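Local coordinates for sulfur oxidation protein soxB (Thermus thermophilus, PDB 2WDD) that hydrolyses sulfur-sulfur bonds in the Sox sulfur oxidation pathway, as a two-manganese thiosulfohydrolase of the 5'-nucleotidase family, at residues A[501-506]-A[516-521]; A[387-392]-A[397-402]; A[40-45]-A[359-364]. One frame throughout, in Å; residues are numbered along the deposited sequence.

Interaction 1: A[501-506]-A[516-521]; sequences RYLAAA and EAKPGY
Lys518 crosses Leu503 at about a right angle, and the aliphatic run of the lysine supplies the apolar half of this contact. Lys518 CB lies 4.1 Å from Leu503 CD1. Beyond it the chain, with CG anti to the backbone N (chi1 -174°), runs extended across the leucine, and its further carbons meet the other methyl: Lys518 CD is 3.9 Å from Leu503 CD2, and Lys518 CE closes to 3.7 Å from the same CD2. The last torsion then bends (chi4 -53°) and swings NZ away from the leucine.

The two segments are not paired strands. Strand 431-438 lies between 501-507 and 516-517, antiparallel to both, in a mixed sheet of the 5'-nucleotidase C-terminal fold, and side chains meet over it. A type II turn follows from Lys518 to Tyr521, with glycine at the positive-phi position Gly520.

At the exposed margin, in one of two modelled conformers of Arg501, its NH1 forms a salt bridge with Glu516 OE1 at 3.1 Å, a bridge that is probably not constant. The oxygen sits at the guanidinium edge, in its plane, although the carboxylate itself is turned 56° from that plane. Arg501 also makes a cation-pi contact with Tyr436.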
loop_
_atom_site.group_PDB
_atom_site.type_symbol
_atom_site.label_atom_id
_atom_site.label_comp_id
_atom_site.label_asym_id
_atom_site.label_seq_id
_atom_site.Cartn_x
_atom_site.Cartn_y
_atom_site.Cartn_z
ATOM N N ARG A 501 21.151 -19.401 20.205
ATOM C CA ARG A 501 21.313 -18.869 18.859
ATOM C C ARG A 501 20.350 -19.650 17.973
ATOM O O ARG A 501 20.369 -20.885 17.965
ATOM C CB ARG A 501 22.745 -19.093 18.353
ATOM C CG ARG A 501 23.794 -18.182 18.969
ATOM C CD ARG A 501 24.996 -18.016 18.042
ATOM N NE ARG A 501 25.286 -19.225 17.272
ATOM C CZ ARG A 501 25.977 -19.244 16.135
ATOM N NH1 ARG A 501 26.452 -18.115 15.625
ATOM N NH2 ARG A 501 26.195 -20.391 15.506
ATOM N N TYR A 502 19.483 -18.937 17.265
ATOM C CA TYR A 502 18.517 -19.560 16.373
ATOM C C TYR A 502 18.853 -19.153 14.949
ATOM O O TYR A 502 19.225 -17.998 14.701
ATOM C CB TYR A 502 17.112 -19.041 16.684
ATOM C CG TYR A 502 16.552 -19.468 18.021
ATOM C CD1 TYR A 502 15.738 -20.590 18.128
ATOM C CD2 TYR A 502 16.788 -18.718 19.165
ATOM C CE1 TYR A 502 15.212 -20.978 19.344
ATOM C CE2 TYR A 502 16.261 -19.097 20.395
ATOM C CZ TYR A 502 15.473 -20.230 20.474
ATOM O OH TYR A 502 14.923 -20.606 21.679
ATOM N N LEU A 503 18.707 -20.074 14.003
ATOM C CA LEU A 503 18.943 -19.715 12.607
ATOM C C LEU A 503 17.678 -19.061 12.067
ATOM O O LEU A 503 16.587 -19.647 12.100
ATOM C CB LEU A 503 19.342 -20.914 11.745
ATOM C CG LEU A 503 19.666 -20.546 10.293
ATOM C CD1 LEU A 503 20.809 -19.538 10.199
ATOM C CD2 LEU A 503 19.979 -21.785 9.467
ATOM N N ALA A 504 17.836 -17.828 11.601
ATOM C CA ALA A 504 16.728 -17.051 11.095
ATOM C C ALA A 504 16.882 -16.804 9.609
ATOM O O ALA A 504 17.972 -16.908 9.046
ATOM C CB ALA A 504 16.641 -15.714 11.820
ATOM N N ALA A 505 15.772 -16.454 8.976
ATOM C CA ALA A 505 15.799 -16.067 7.573
ATOM C C ALA A 505 14.933 -14.825 7.473
ATOM O O ALA A 505 13.981 -14.679 8.225
ATOM C CB ALA A 505 15.249 -17.178 6.679
ATOM N N ALA A 506 15.304 -13.895 6.603
ATOM C CA ALA A 506 14.516 -12.671 6.448
ATOM C C ALA A 506 14.744 -12.104 5.070
ATOM O O ALA A 506 15.809 -12.287 4.490
ATOM C CB ALA A 506 14.926 -11.638 7.498
ATOM N N GLU A 516 24.205 -12.774 12.650
ATOM C CA GLU A 516 25.493 -13.340 12.256
ATOM C C GLU A 516 25.242 -14.227 11.042
ATOM O O GLU A 516 24.596 -15.270 11.146
ATOM C CB GLU A 516 26.086 -14.162 13.396
ATOM C CG GLU A 516 26.480 -13.336 14.607
ATOM C CD GLU A 516 27.182 -14.163 15.666
ATOM O OE1 GLU A 516 27.638 -15.280 15.346
ATOM O OE2 GLU A 516 27.259 -13.704 16.826
ATOM N N ALA A 517 25.714 -13.785 9.884
ATOM C CA ALA A 517 25.462 -14.494 8.635
ATOM C C ALA A 517 25.833 -15.973 8.669
ATOM O O ALA A 517 26.889 -16.353 9.179
ATOM C CB ALA A 517 26.134 -13.786 7.471
ATOM N N LYS A 518 24.942 -16.808 8.145
ATOM C CA LYS A 518 25.185 -18.242 8.089
ATOM C C LYS A 518 26.350 -18.500 7.154
ATOM O O LYS A 518 26.382 -18.012 6.020
ATOM C CB LYS A 518 23.949 -18.984 7.585
ATOM C CG LYS A 518 24.065 -20.504 7.637
ATOM C CD LYS A 518 22.894 -21.164 6.923
ATOM C CE LYS A 518 22.797 -22.648 7.247
ATOM N NZ LYS A 518 24.085 -23.362 6.998
ATOM N N PRO A 519 27.333 -19.277 7.628
ATOM C CA PRO A 519 28.493 -19.599 6.801
ATOM C C PRO A 519 28.069 -20.361 5.552
ATOM O O PRO A 519 27.196 -21.234 5.603
ATOM C CB PRO A 519 29.317 -20.513 7.715
ATOM C CG PRO A 519 28.988 -20.068 9.081
ATOM C CD PRO A 519 27.530 -19.655 9.038
ATOM N N GLY A 520 28.701 -20.039 4.434
ATOM C CA GLY A 520 28.459 -20.722 3.179
ATOM C C GLY A 520 27.209 -20.342 2.416
ATOM O O GLY A 520 27.030 -20.757 1.276
ATOM N N TYR A 521 26.326 -19.569 3.037
ATOM C CA TYR A 521 25.093 -19.181 2.355
ATOM C C TYR A 521 25.261 -17.914 1.517
ATOM O O TYR A 521 25.797 -16.909 1.986
ATOM C CB TYR A 521 23.949 -18.988 3.354
ATOM C CG TYR A 521 22.705 -18.423 2.711
ATOM C CD1 TYR A 521 21.897 -19.216 1.899
ATOM C CD2 TYR A 521 22.372 -17.079 2.856
ATOM C CE1 TYR A 521 20.782 -18.689 1.265
ATOM C CE2 TYR A 521 21.271 -16.544 2.215
ATOM C CZ TYR A 521 20.472 -17.352 1.435
ATOM O OH TYR A 521 19.373 -16.822 0.800
#

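Interaction 2: A[387-392]-A[397-402]; sequences EAVKAI and EVVFSP
Val389 and Lys390 reach strand 398-401 from helix 380-392 by different torsions. In Val389 the CG1 branch stands anti to the backbone N, whereas in Val399 it is CG2, anti to the carbonyl carbon, that is presented to the helix. Lys390 starts with CG anti to its carbonyl carbon (chi1 -74°) and stays extended from there on, which carries NZ alongside Val399 to the backbone of Glu397.

The apolar part is a branch-on-branch contact: Val389 CG1 lies 3.7 Å from Val399 CG2, and Val389 CB is 4.0 Å from that same methyl. Lys390 slides past Val399 in the opposite direction, with Lys390 CG 4.1 Å from Val399 CG2, so one methyl is touched by both helix residues.

Helix and strand are joined by a short loop and run in roughly opposite directions, with 141° between the axes of the short segments and 8.9 Å at their closest approach. This places the helix over one face of the sheet in the 5'-nucleotidase C-terminal domain, where strand 398-401 is flanked by 468-470 and 501-507. Helix 526-537 packs against another side of helix 380-392, through Ala388 and Ala391.

The polar end is a hydrogen bond from Lys390 NZ to Glu397 O, 2.9 Å long. The ammonium approaches from above the carbonyl plane, 53° out of it, not along a lone pair, and Lys390 CE comes within 3.4 Å of Glu397 O. Replacing Lys390 by alanine is likely to leave the Glu397 carbonyl without its lysine donor and to uncover part of Val399. The Glu397 carboxylate faces elsewhere: OE2 accepts from Leu503 N, and OE1 pairs with Arg500.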
loop_
_atom_site.group_PDB
_atom_site.type_symbol
_atom_site.label_atom_id
_atom_site.label_comp_id
_atom_site.label_asym_id
_atom_site.label_seq_id
_atom_site.Cartn_x
_atom_site.Cartn_y
_atom_site.Cartn_z
ATOM N N GLU A 387 6.867 -21.610 4.822
ATOM C CA GLU A 387 6.963 -23.039 4.510
ATOM C C GLU A 387 7.934 -23.296 3.360
ATOM O O GLU A 387 8.691 -24.281 3.387
ATOM C CB GLU A 387 5.585 -23.607 4.171
ATOM C CG GLU A 387 4.627 -23.584 5.362
ATOM C CD GLU A 387 3.293 -24.231 5.053
ATOM O OE1 GLU A 387 3.165 -24.854 3.979
ATOM O OE2 GLU A 387 2.377 -24.132 5.888
ATOM N N ALA A 388 7.908 -22.439 2.343
ATOM C CA ALA A 388 8.823 -22.599 1.204
ATOM C C ALA A 388 10.276 -22.472 1.674
ATOM O O ALA A 388 11.152 -23.279 1.316
ATOM C CB ALA A 388 8.526 -21.557 0.126
ATOM N N VAL A 389 10.545 -21.454 2.480
ATOM C CA VAL A 389 11.897 -21.234 2.971
ATOM C C VAL A 389 12.371 -22.435 3.791
ATOM O O VAL A 389 13.478 -22.933 3.578
ATOM C CB VAL A 389 12.019 -19.904 3.757
ATOM C CG1 VAL A 389 13.363 -19.820 4.494
ATOM C CG2 VAL A 389 11.854 -18.705 2.814
ATOM N N LYS A 390 11.524 -22.937 4.691
ATOM C CA LYS A 390 11.916 -24.075 5.522
ATOM C C LYS A 390 12.069 -25.352 4.704
ATOM O O LYS A 390 12.871 -26.221 5.042
ATOM C CB LYS A 390 10.928 -24.277 6.667
ATOM C CG LYS A 390 11.080 -23.234 7.757
ATOM C CD LYS A 390 10.461 -23.712 9.059
ATOM C CE LYS A 390 10.794 -22.787 10.214
ATOM N NZ LYS A 390 10.461 -23.431 11.516
ATOM N N ALA A 391 11.304 -25.469 3.623
ATOM C CA ALA A 391 11.404 -26.649 2.775
ATOM C C ALA A 391 12.755 -26.686 2.068
ATOM O O ALA A 391 13.365 -27.751 1.937
ATOM C CB ALA A 391 10.266 -26.675 1.732
ATOM N N ILE A 392 13.219 -25.531 1.602
ATOM C CA ILE A 392 14.485 -25.471 0.884
ATOM C C ILE A 392 15.688 -25.332 1.804
ATOM O O ILE A 392 16.796 -25.787 1.467
ATOM C CB ILE A 392 14.456 -24.417 -0.227
ATOM C CG1 ILE A 392 13.416 -24.808 -1.283
ATOM C CG2 ILE A 392 15.833 -24.266 -0.866
ATOM C CD1 ILE A 392 13.101 -23.710 -2.254
ATOM N N GLU A 397 15.054 -21.972 11.589
ATOM C CA GLU A 397 14.107 -22.110 12.688
ATOM C C GLU A 397 12.994 -21.074 12.683
ATOM O O GLU A 397 11.871 -21.375 13.072
ATOM C CB GLU A 397 14.831 -22.111 14.033
ATOM C CG GLU A 397 15.777 -23.301 14.159
ATOM C CD GLU A 397 16.835 -23.117 15.220
ATOM O OE1 GLU A 397 16.558 -23.466 16.378
ATOM O OE2 GLU A 397 17.968 -22.714 14.880
ATOM N N VAL A 398 13.309 -19.856 12.247
ATOM C CA VAL A 398 12.313 -18.789 12.187
ATOM C C VAL A 398 12.479 -18.025 10.876
ATOM O O VAL A 398 13.594 -17.690 10.482
ATOM C CB VAL A 398 12.422 -17.845 13.400
ATOM C CG1 VAL A 398 11.905 -18.527 14.665
ATOM C CG2 VAL A 398 13.856 -17.353 13.584
ATOM N N VAL A 399 11.367 -17.736 10.205
ATOM C CA VAL A 399 11.411 -16.969 8.961
ATOM C C VAL A 399 10.660 -15.663 9.183
ATOM O O VAL A 399 9.458 -15.694 9.462
ATOM C CB VAL A 399 10.768 -17.732 7.792
ATOM C CG1 VAL A 399 10.838 -16.906 6.509
ATOM C CG2 VAL A 399 11.405 -19.131 7.614
ATOM N N PHE A 400 11.358 -14.533 9.038
ATOM C CA PHE A 400 10.734 -13.219 9.205
ATOM C C PHE A 400 10.314 -12.679 7.846
ATOM O O PHE A 400 11.161 -12.403 6.996
ATOM C CB PHE A 400 11.724 -12.224 9.838
ATOM C CG PHE A 400 12.068 -12.527 11.264
ATOM C CD1 PHE A 400 11.492 -11.802 12.297
ATOM C CD2 PHE A 400 13.004 -13.503 11.579
ATOM C CE1 PHE A 400 11.826 -12.046 13.617
ATOM C CE2 PHE A 400 13.338 -13.760 12.905
ATOM C CZ PHE A 400 12.733 -13.043 13.927
ATOM N N SER A 401 9.006 -12.517 7.654
ATOM C CA SER A 401 8.466 -11.991 6.401
ATOM C C SER A 401 8.043 -10.551 6.615
ATOM O O SER A 401 7.458 -10.212 7.647
ATOM C CB SER A 401 7.251 -12.817 5.955
ATOM O OG SER A 401 7.644 -14.085 5.455
ATOM N N PRO A 402 8.328 -9.685 5.632
ATOM C CA PRO A 402 8.014 -8.256 5.733
ATOM C C PRO A 402 6.518 -8.001 5.599
ATOM O O PRO A 402 5.871 -8.446 4.638
ATOM C CB PRO A 402 8.772 -7.654 4.546
ATOM C CG PRO A 402 8.777 -8.764 3.513
ATOM C CD PRO A 402 8.872 -10.055 4.312
#

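Interaction 3: A[40-45]-A[359-364]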
loop_
_atom_site.group_PDB
_atom_site.type_symbol
_atom_site.label_atom_id
_atom_site.label_comp_id
_atom_site.label_asym_id
_atom_site.label_seq_id
_atom_site.Cartn_x
_atom_site.Cartn_y
_atom_site.Cartn_z
ATOM N N GLN A 40 0.561 -2.765 -10.521
ATOM C CA GLN A 40 -0.355 -3.846 -10.870
ATOM C C GLN A 40 -1.022 -3.627 -12.211
ATOM O O GLN A 40 -2.013 -2.913 -12.333
ATOM C CB GLN A 40 -1.341 -4.102 -9.737
ATOM C CG GLN A 40 -0.633 -4.598 -8.468
ATOM C CD GLN A 40 0.101 -5.901 -8.725
ATOM O OE1 GLN A 40 -0.524 -6.906 -9.065
ATOM N NE2 GLN A 40 1.437 -5.870 -8.642
ATOM N N ALA A 41 -0.436 -4.240 -13.231
ATOM C CA ALA A 41 -0.864 -4.015 -14.602
ATOM C C ALA A 41 -2.123 -4.739 -15.038
ATOM O O ALA A 41 -2.807 -4.309 -15.975
ATOM C CB ALA A 41 0.281 -4.340 -15.547
ATOM N N PHE A 42 -2.429 -5.837 -14.364
ATOM C CA PHE A 42 -3.540 -6.671 -14.768
ATOM C C PHE A 42 -4.607 -6.839 -13.718
ATOM O O PHE A 42 -4.332 -6.760 -12.522
ATOM C CB PHE A 42 -2.998 -8.048 -15.145
ATOM C CG PHE A 42 -1.960 -7.996 -16.226
ATOM C CD1 PHE A 42 -0.608 -8.099 -15.924
ATOM C CD2 PHE A 42 -2.332 -7.691 -17.525
ATOM C CE1 PHE A 42 0.346 -7.989 -16.923
ATOM C CE2 PHE A 42 -1.379 -7.584 -18.530
ATOM C CZ PHE A 42 -0.046 -7.732 -18.227
ATOM N N PRO A 43 -5.836 -7.149 -14.160
ATOM C CA PRO A 43 -6.911 -7.415 -13.206
ATOM C C PRO A 43 -6.439 -8.529 -12.276
ATOM O O PRO A 43 -5.779 -9.482 -12.708
ATOM C CB PRO A 43 -8.036 -7.949 -14.094
ATOM C CG PRO A 43 -7.802 -7.288 -15.423
ATOM C CD PRO A 43 -6.302 -7.220 -15.562
ATOM N N HIS A 44 -6.722 -8.386 -10.990
ATOM C CA HIS A 44 -6.305 -9.377 -10.012
ATOM C C HIS A 44 -7.245 -9.288 -8.817
ATOM O O HIS A 44 -8.249 -8.576 -8.872
ATOM C CB HIS A 44 -4.829 -9.161 -9.607
ATOM C CG HIS A 44 -4.571 -7.884 -8.870
ATOM N ND1 HIS A 44 -4.017 -7.856 -7.606
ATOM C CD2 HIS A 44 -4.769 -6.592 -9.220
ATOM C CE1 HIS A 44 -3.907 -6.603 -7.202
ATOM N NE2 HIS A 44 -4.384 -5.815 -8.150
ATOM N N TYR A 45 -6.931 -9.979 -7.732
ATOM C CA TYR A 45 -7.791 -9.908 -6.557
ATOM C C TYR A 45 -7.004 -9.298 -5.426
ATOM O O TYR A 45 -5.803 -9.507 -5.329
ATOM C CB TYR A 45 -8.303 -11.292 -6.191
ATOM C CG TYR A 45 -9.062 -11.932 -7.326
ATOM C CD1 TYR A 45 -10.417 -11.674 -7.517
ATOM C CD2 TYR A 45 -8.403 -12.732 -8.253
ATOM C CE1 TYR A 45 -11.108 -12.239 -8.587
ATOM C CE2 TYR A 45 -9.087 -13.303 -9.324
ATOM C CZ TYR A 45 -10.440 -13.072 -9.465
ATOM O OH TYR A 45 -11.115 -13.636 -10.530
ATOM N N HIS A 359 7.014 -16.581 -19.151
ATOM C CA HIS A 359 7.614 -16.471 -17.832
ATOM C C HIS A 359 6.590 -15.980 -16.820
ATOM O O HIS A 359 6.402 -16.583 -15.767
ATOM C CB HIS A 359 8.793 -15.496 -17.865
ATOM C CG HIS A 359 9.321 -15.138 -16.512
ATOM N ND1 HIS A 359 9.962 -16.050 -15.700
ATOM C CD2 HIS A 359 9.312 -13.968 -15.830
ATOM C CE1 HIS A 359 10.320 -15.457 -14.574
ATOM N NE2 HIS A 359 9.937 -14.193 -14.627
ATOM N N LEU A 360 5.938 -14.873 -17.149
ATOM C CA LEU A 360 4.982 -14.252 -16.242
ATOM C C LEU A 360 3.717 -15.028 -15.901
ATOM O O LEU A 360 3.244 -14.952 -14.767
ATOM C CB LEU A 360 4.585 -12.870 -16.761
ATOM C CG LEU A 360 5.637 -11.760 -16.696
ATOM C CD1 LEU A 360 5.109 -10.497 -17.347
ATOM C CD2 LEU A 360 6.056 -11.485 -15.256
ATOM N N PHE A 361 3.131 -15.710 -16.884
ATOM C CA PHE A 361 1.826 -16.339 -16.692
ATOM C C PHE A 361 1.648 -17.853 -16.655
ATOM O O PHE A 361 0.549 -18.334 -16.377
ATOM C CB PHE A 361 0.792 -15.683 -17.606
ATOM C CG PHE A 361 0.871 -14.181 -17.608
ATOM C CD1 PHE A 361 0.452 -13.452 -16.503
ATOM C CD2 PHE A 361 1.440 -13.506 -18.676
ATOM C CE1 PHE A 361 0.556 -12.071 -16.487
ATOM C CE2 PHE A 361 1.549 -12.125 -18.661
ATOM C CZ PHE A 361 1.109 -11.409 -17.564
ATOM N N THR A 362 2.708 -18.613 -16.892
ATOM C CA THR A 362 2.579 -20.062 -16.805
ATOM C C THR A 362 2.379 -20.431 -15.338
ATOM O O THR A 362 3.020 -19.865 -14.453
ATOM C CB THR A 362 3.790 -20.788 -17.412
ATOM O OG1 THR A 362 3.990 -20.336 -18.755
ATOM C CG2 THR A 362 3.555 -22.299 -17.419
ATOM N N PRO A 363 1.477 -21.381 -15.063
ATOM C CA PRO A 363 1.296 -21.714 -13.646
ATOM C C PRO A 363 2.535 -22.356 -13.038
ATOM O O PRO A 363 3.178 -23.213 -13.658
ATOM C CB PRO A 363 0.147 -22.732 -13.663
ATOM C CG PRO A 363 -0.550 -22.512 -14.958
ATOM C CD PRO A 363 0.513 -22.085 -15.924
ATOM N N LEU A 364 2.863 -21.939 -11.819
ATOM C CA LEU A 364 3.964 -22.523 -11.079
ATOM C C LEU A 364 3.384 -23.607 -10.179
ATOM O O LEU A 364 3.967 -24.678 -10.015
ATOM C CB LEU A 364 4.672 -21.469 -10.233
ATOM C CG LEU A 364 5.502 -20.419 -10.967
ATOM C CD1 LEU A 364 5.889 -19.328 -9.990
ATOM C CD2 LEU A 364 6.752 -21.070 -11.571
#
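Phe42 and Phe361 form a T-shaped pair, the edge of Phe361 directed at the face of Phe42. The evidence is a plane-to-plane angle of 87° with ring centroids 5.3 Å apart. The approach is off-centre: Phe361 CZ leads and comes closest to Phe42 CE1, at 3.6 Å, while the distance from Phe361 CZ to Phe42 CZ is 3.9 Å. Phe361 CE1 follows behind, 4.1 Å from Phe42 CE1, so the touching edge of Phe361 is its CE1-CZ side.

Both rings leave their backbones with CG anti to the carbonyl carbon, and both CB atoms point toward the partner segment, which together throw the rings to the side where they meet. Each ring is also lined by its preceding residue. Leu360 CB lies over the centre of one Phe361 face, 3.6 Å above the plane, and Ala41 CB lies over one face of Phe42, nearer its rim.

Phe42 belongs to the loop after strand 29-34, which also carries the manganese ligands Asp36 and His38 a few residues earlier, while Phe361 ends helix 357-361. Leu349 and Leu353 of helix 343-353, and Asp419 of helix 418-425, also pack on Phe42. Between the two segments the contact is wholly hydrocarbon, ring against ring at a partly exposed site, so it rests on dispersion and on the weakly directional electrostatic attraction of a C-H edge for a pi face.

From the N terminus, interaction 3 closes first, bringing 359-364 back to 40-45 across 313 intervening residues and tying the loop after strand 29-34 to helix 357-361. Interaction 2 then closes over the four residues between 387-392 and 397-402, joining helix to strand, and interaction 1 over the nine residues between 501-506 and 516-521. The three follow in series, none nesting or crossing. Interactions 1 and 2 share a sheet: strands 398-401 and 501-507 are parallel neighbours, with probable hydrogen bonds from Phe400 N to Ala505 O (2.7 Å) and Glu397 N to Leu503 O (2.8 Å). Interaction 3 stands apart, its nearest atoms about 11 Å from interaction 2.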